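Local coordinates for bromodomain adjacent to zinc finger domain protein 2B (Homo sapiens, PDB 4QF3), which probably reads histone tails through its PHD zinc finger, seen here without peptide, and may act in chromatin-based regulation of transcription, at the zinc ion site. Coordinates in Å, arbitrary orientation; residue numbers count along the deposited sequence, not the author numbering.

Contact 1: the zinc ion site. Residues 9, 11-14, 16, 32, 34-35. With ZN (zinc ion), chain B.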
loop_
_atom_site.group_PDB
_atom_site.type_symbol
_atom_site.label_atom_id
_atom_site.label_comp_id
_atom_site.label_asym_id
_atom_site.label_seq_id
_atom_site.Cartn_x
_atom_site.Cartn_y
_atom_site.Cartn_z
ATOM N N CYS A 9 -0.748 -7.476 -0.272
ATOM C CA CYS A 9 -0.128 -6.582 -1.280
ATOM C C CYS A 9 -0.738 -6.811 -2.680
ATOM O O CYS A 9 -0.905 -7.962 -3.127
ATOM C CB CYS A 9 1.337 -6.935 -1.356
ATOM S SG CYS A 9 2.270 -6.062 -2.642
ATOM N N ILE A 11 0.505 -6.491 -5.501
ATOM C CA ILE A 11 1.462 -7.075 -6.463
ATOM C C ILE A 11 1.860 -8.519 -6.108
ATOM O O ILE A 11 1.700 -9.433 -6.946
ATOM C CB ILE A 11 2.736 -6.173 -6.573
ATOM C CG1 ILE A 11 2.344 -4.760 -7.055
ATOM C CG2 ILE A 11 3.777 -6.848 -7.462
ATOM C CD1 ILE A 11 1.763 -4.696 -8.443
ATOM N N CYS A 12 2.358 -8.777 -4.907
ATOM C CA CYS A 12 2.832 -10.141 -4.580
ATOM C C CYS A 12 1.737 -10.995 -3.917
ATOM O O CYS A 12 1.892 -12.230 -3.770
ATOM C CB CYS A 12 4.053 -10.072 -3.675
ATOM S SG CYS A 12 3.751 -9.450 -2.026
ATOM N N ARG A 13 0.653 -10.339 -3.515
ATOM C CA ARG A 13 -0.541 -10.968 -2.862
ATOM C C ARG A 13 -0.243 -11.611 -1.523
ATOM O O ARG A 13 -0.990 -12.491 -1.041
ATOM C CB ARG A 13 -1.172 -12.016 -3.783
ATOM C CG ARG A 13 -1.118 -11.644 -5.246
ATOM C CD ARG A 13 -1.631 -10.255 -5.537
ATOM N NE ARG A 13 -3.038 -10.392 -5.511
ATOM C CZ ARG A 13 -3.936 -9.583 -6.032
ATOM N NH1 ARG A 13 -3.599 -8.459 -6.601
ATOM N NH2 ARG A 13 -5.214 -9.931 -5.957
ATOM N N LYS A 14 0.849 -11.203 -0.907
ATOM C CA LYS A 14 1.196 -11.627 0.450
ATOM C C LYS A 14 0.910 -10.534 1.476
ATOM O O LYS A 14 0.979 -9.345 1.169
ATOM C CB LYS A 14 2.640 -12.076 0.517
ATOM C CG LYS A 14 3.004 -13.061 -0.585
ATOM C CD LYS A 14 4.449 -13.531 -0.502
ATOM C CE LYS A 14 4.590 -14.833 0.269
ATOM N NZ LYS A 14 5.820 -15.560 -0.145
ATOM N N ASP A 16 2.645 -10.358 4.552
ATOM C CA ASP A 16 3.780 -10.270 5.453
ATOM C C ASP A 16 4.426 -8.875 5.468
ATOM O O ASP A 16 4.016 -7.981 4.711
ATOM C CB ASP A 16 4.827 -11.358 5.096
ATOM C CG ASP A 16 5.432 -11.203 3.693
ATOM O OD1 ASP A 16 4.930 -10.443 2.836
ATOM O OD2 ASP A 16 6.432 -11.880 3.407
ATOM N N HIS A 32 3.534 -3.418 -0.897
ATOM C CA HIS A 32 4.843 -3.270 -0.225
ATOM C C HIS A 32 5.740 -2.238 -0.887
ATOM O O HIS A 32 5.729 -2.093 -2.096
ATOM C CB HIS A 32 5.623 -4.577 -0.308
ATOM C CG HIS A 32 5.029 -5.695 0.514
ATOM N ND1 HIS A 32 4.473 -6.829 -0.045
ATOM C CD2 HIS A 32 4.904 -5.830 1.858
ATOM C CE1 HIS A 32 4.076 -7.639 0.928
ATOM N NE2 HIS A 32 4.323 -7.054 2.090
ATOM N N TYR A 34 8.762 -2.505 -1.537
ATOM C CA TYR A 34 9.682 -3.171 -2.447
ATOM C C TYR A 34 9.004 -3.853 -3.615
ATOM O O TYR A 34 9.666 -4.391 -4.493
ATOM C CB TYR A 34 10.530 -4.188 -1.656
ATOM C CG TYR A 34 9.711 -5.166 -0.820
ATOM C CD1 TYR A 34 9.033 -6.239 -1.409
ATOM C CD2 TYR A 34 9.590 -5.009 0.533
ATOM C CE1 TYR A 34 8.303 -7.121 -0.648
ATOM C CE2 TYR A 34 8.886 -5.903 1.310
ATOM C CZ TYR A 34 8.220 -6.957 0.697
ATOM O OH TYR A 34 7.467 -7.821 1.509
ATOM N N CYS A 35 7.668 -3.825 -3.609
ATOM C CA CYS A 35 6.838 -4.349 -4.706
ATOM C C CYS A 35 6.401 -3.244 -5.661
ATOM O O CYS A 35 6.091 -3.540 -6.812
ATOM C CB CYS A 35 5.583 -5.095 -4.210
ATOM S SG CYS A 35 6.010 -6.669 -3.429
HETATM ZN ZN ZN B . 4.228 -7.251 -2.132
#
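Three different first torsions bring three thiolates onto one zinc ion: in Cys9 SG lies anti to the backbone N (chi1 175°), in Cys12 it takes the crowded position between N and the carbonyl carbon (chi1 68°), and in Cys35 it lies anti to the carbonyl carbon, beside the backbone N. His32, at the end of strand 30-32, has its CG anti to the carbonyl carbon, and the rotation about CB-CG then turns ND1 of the imidazole to the metal. This is the site of a PHD finger built from three cysteines and a histidine, with Cys9 and Cys12 forming its first CxxC knuckle. The imidazole nitrogen ND1 of His32 sits 2.1 Å from ZN and the sulfur SG of Cys35 2.3 Å from it, in a near-tetrahedral shell whose tightest angle is 100°, between His32 ND1 and Cys12 SG.

The thiolate of Cys9 carries much of the second shell. Backbone amides from the knuckle and from strand 30-32 converge on it: His32 N lies 3.4 Å from Cys9 SG, and Cys12 N makes a nearly straight bond of 3.5 Å to the same sulfur, joined by Ile11 N from within the knuckle. Such N-H donors probably spread the negative charge of the sulfur and temper its donation to zinc. Cys12 SG accepts the backbone N of Lys14, a poorly ordered residue, at 3.6 Å.

The rotation of the imidazole is fixed from its far side. Its NE2 reaches the backbone carbonyl of Asp16, almost in the ring plane but above the plane of that carbonyl; this should hold the N-H on NE2 and leave ND1 to the metal. Tyr34 clasps the same residue: its phenol oxygen OH rests over the centre of one imidazole face, while His32 CB stands over the centre of the phenol ring, 3.6 Å above its plane. The bond that pins the imidazole, His32 NE2 to Asp16 O, measures 2.8 Å.

Contact 2: the zinc ion site. Residues 24, 26-27, 29, 50, 53. With ZN (zinc ion), chain C.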
loop_
_atom_site.group_PDB
_atom_site.type_symbol
_atom_site.label_atom_id
_atom_site.label_comp_id
_atom_site.label_asym_id
_atom_site.label_seq_id
_atom_site.Cartn_x
_atom_site.Cartn_y
_atom_site.Cartn_z
ATOM N N CYS A 24 -3.303 2.244 1.739
ATOM C CA CYS A 24 -3.780 3.497 1.171
ATOM C C CYS A 24 -4.959 4.042 1.971
ATOM O O CYS A 24 -5.947 3.339 2.147
ATOM C CB CYS A 24 -4.179 3.390 -0.293
ATOM S SG CYS A 24 -4.727 4.980 -1.001
ATOM N N GLY A 26 -6.893 6.319 0.984
ATOM C CA GLY A 26 -7.955 6.576 0.016
ATOM C C GLY A 26 -8.832 5.387 -0.274
ATOM O O GLY A 26 -10.056 5.449 -0.093
ATOM N N CYS A 27 -8.209 4.308 -0.736
ATOM C CA CYS A 27 -8.896 3.126 -1.246
ATOM C C CYS A 27 -8.706 1.842 -0.453
ATOM O O CYS A 27 -9.281 0.800 -0.823
ATOM C CB CYS A 27 -8.449 2.830 -2.673
ATOM S SG CYS A 27 -6.701 2.330 -2.819
ATOM N N LYS A 29 -6.294 -0.213 -0.346
ATOM C CA LYS A 29 -5.521 -1.280 -0.968
ATOM C C LYS A 29 -4.092 -1.156 -0.426
ATOM O O LYS A 29 -3.711 -0.101 0.044
ATOM C CB LYS A 29 -5.516 -1.143 -2.441
ATOM C CG LYS A 29 -6.882 -1.456 -3.057
ATOM C CD LYS A 29 -6.843 -1.321 -4.553
ATOM C CE LYS A 29 -8.189 -1.766 -5.125
ATOM N NZ LYS A 29 -8.391 -1.282 -6.516
ATOM N N CYS A 50 -1.996 5.955 -2.444
ATOM C CA CYS A 50 -1.356 5.124 -3.467
ATOM C C CYS A 50 -1.324 5.880 -4.793
ATOM O O CYS A 50 -1.993 6.884 -5.012
ATOM C CB CYS A 50 -2.057 3.778 -3.653
ATOM S SG CYS A 50 -3.613 3.900 -4.548
ATOM N N CYS A 53 -4.696 6.532 -6.526
ATOM C CA CYS A 53 -5.492 7.594 -5.900
ATOM C C CYS A 53 -4.950 8.980 -6.158
ATOM O O CYS A 53 -5.696 9.871 -6.450
ATOM C CB CYS A 53 -5.644 7.352 -4.408
ATOM S SG CYS A 53 -6.779 5.999 -3.968
HETATM ZN ZN ZN C . -5.445 4.278 -3.109
#
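Four cysteine sulfurs enclose the second zinc ion of the PHD finger in a very regular tetrahedron, with S-Zn-S angles running from 107° (Cys24 SG and Cys53 SG) to 111°. Cys24 SG lies 2.3 Å from ZN and Cys50 SG 2.4 Å, with Cys27 and Cys53 completing the all-thiolate shell. Cys24 and Cys27 belong to a CxxC knuckle, Cys50 stands in the loop just before helix 51-57, and Cys53 comes from the first turn of that helix. Their torsions differ: Cys24 SG is anti to the backbone N (chi1 -178°), those of Cys27 and Cys50 occupy the crowded position between N and the carbonyl carbon, and Cys53 SG lies beside its own N.

Around this core, backbone amides point at the sulfurs. Cys24 SG accepts amides from both pairs: Cys27 N at 3.6 Å and Cys50 N at 3.2 Å; the latter links the loop ahead of helix 51-57 to the knuckle through a sulfur that also binds zinc. Within the second pair, Cys53 N donates to Cys50 SG over 3.5 Å, an amide of the opening helical turn that probably helps to stabilise the thiolate charge. Beyond the knuckle the chain turns back so that the backbone N of Lys29, a poorly ordered residue, bonds to Cys27 SG at 3.6 Å.

Contact 1 and contact 2 lie about 15 Å apart, measured between the centres of their C-alpha atoms, and have no ligand residue in common. Their ligands interleave along the chain: the knuckle of contact 2 falls between the two pairs of contact 1, giving the cross-brace topology of PHD fingers. Strand 30-32 runs from just beyond contact 2 into contact 1, and strand 21-23 ends directly at the first cysteine of contact 2. In a domain this small, with little regular secondary structure, the two metals probably stand in for much of a hydrophobic core and so probably steady the surface that would read the histone tail.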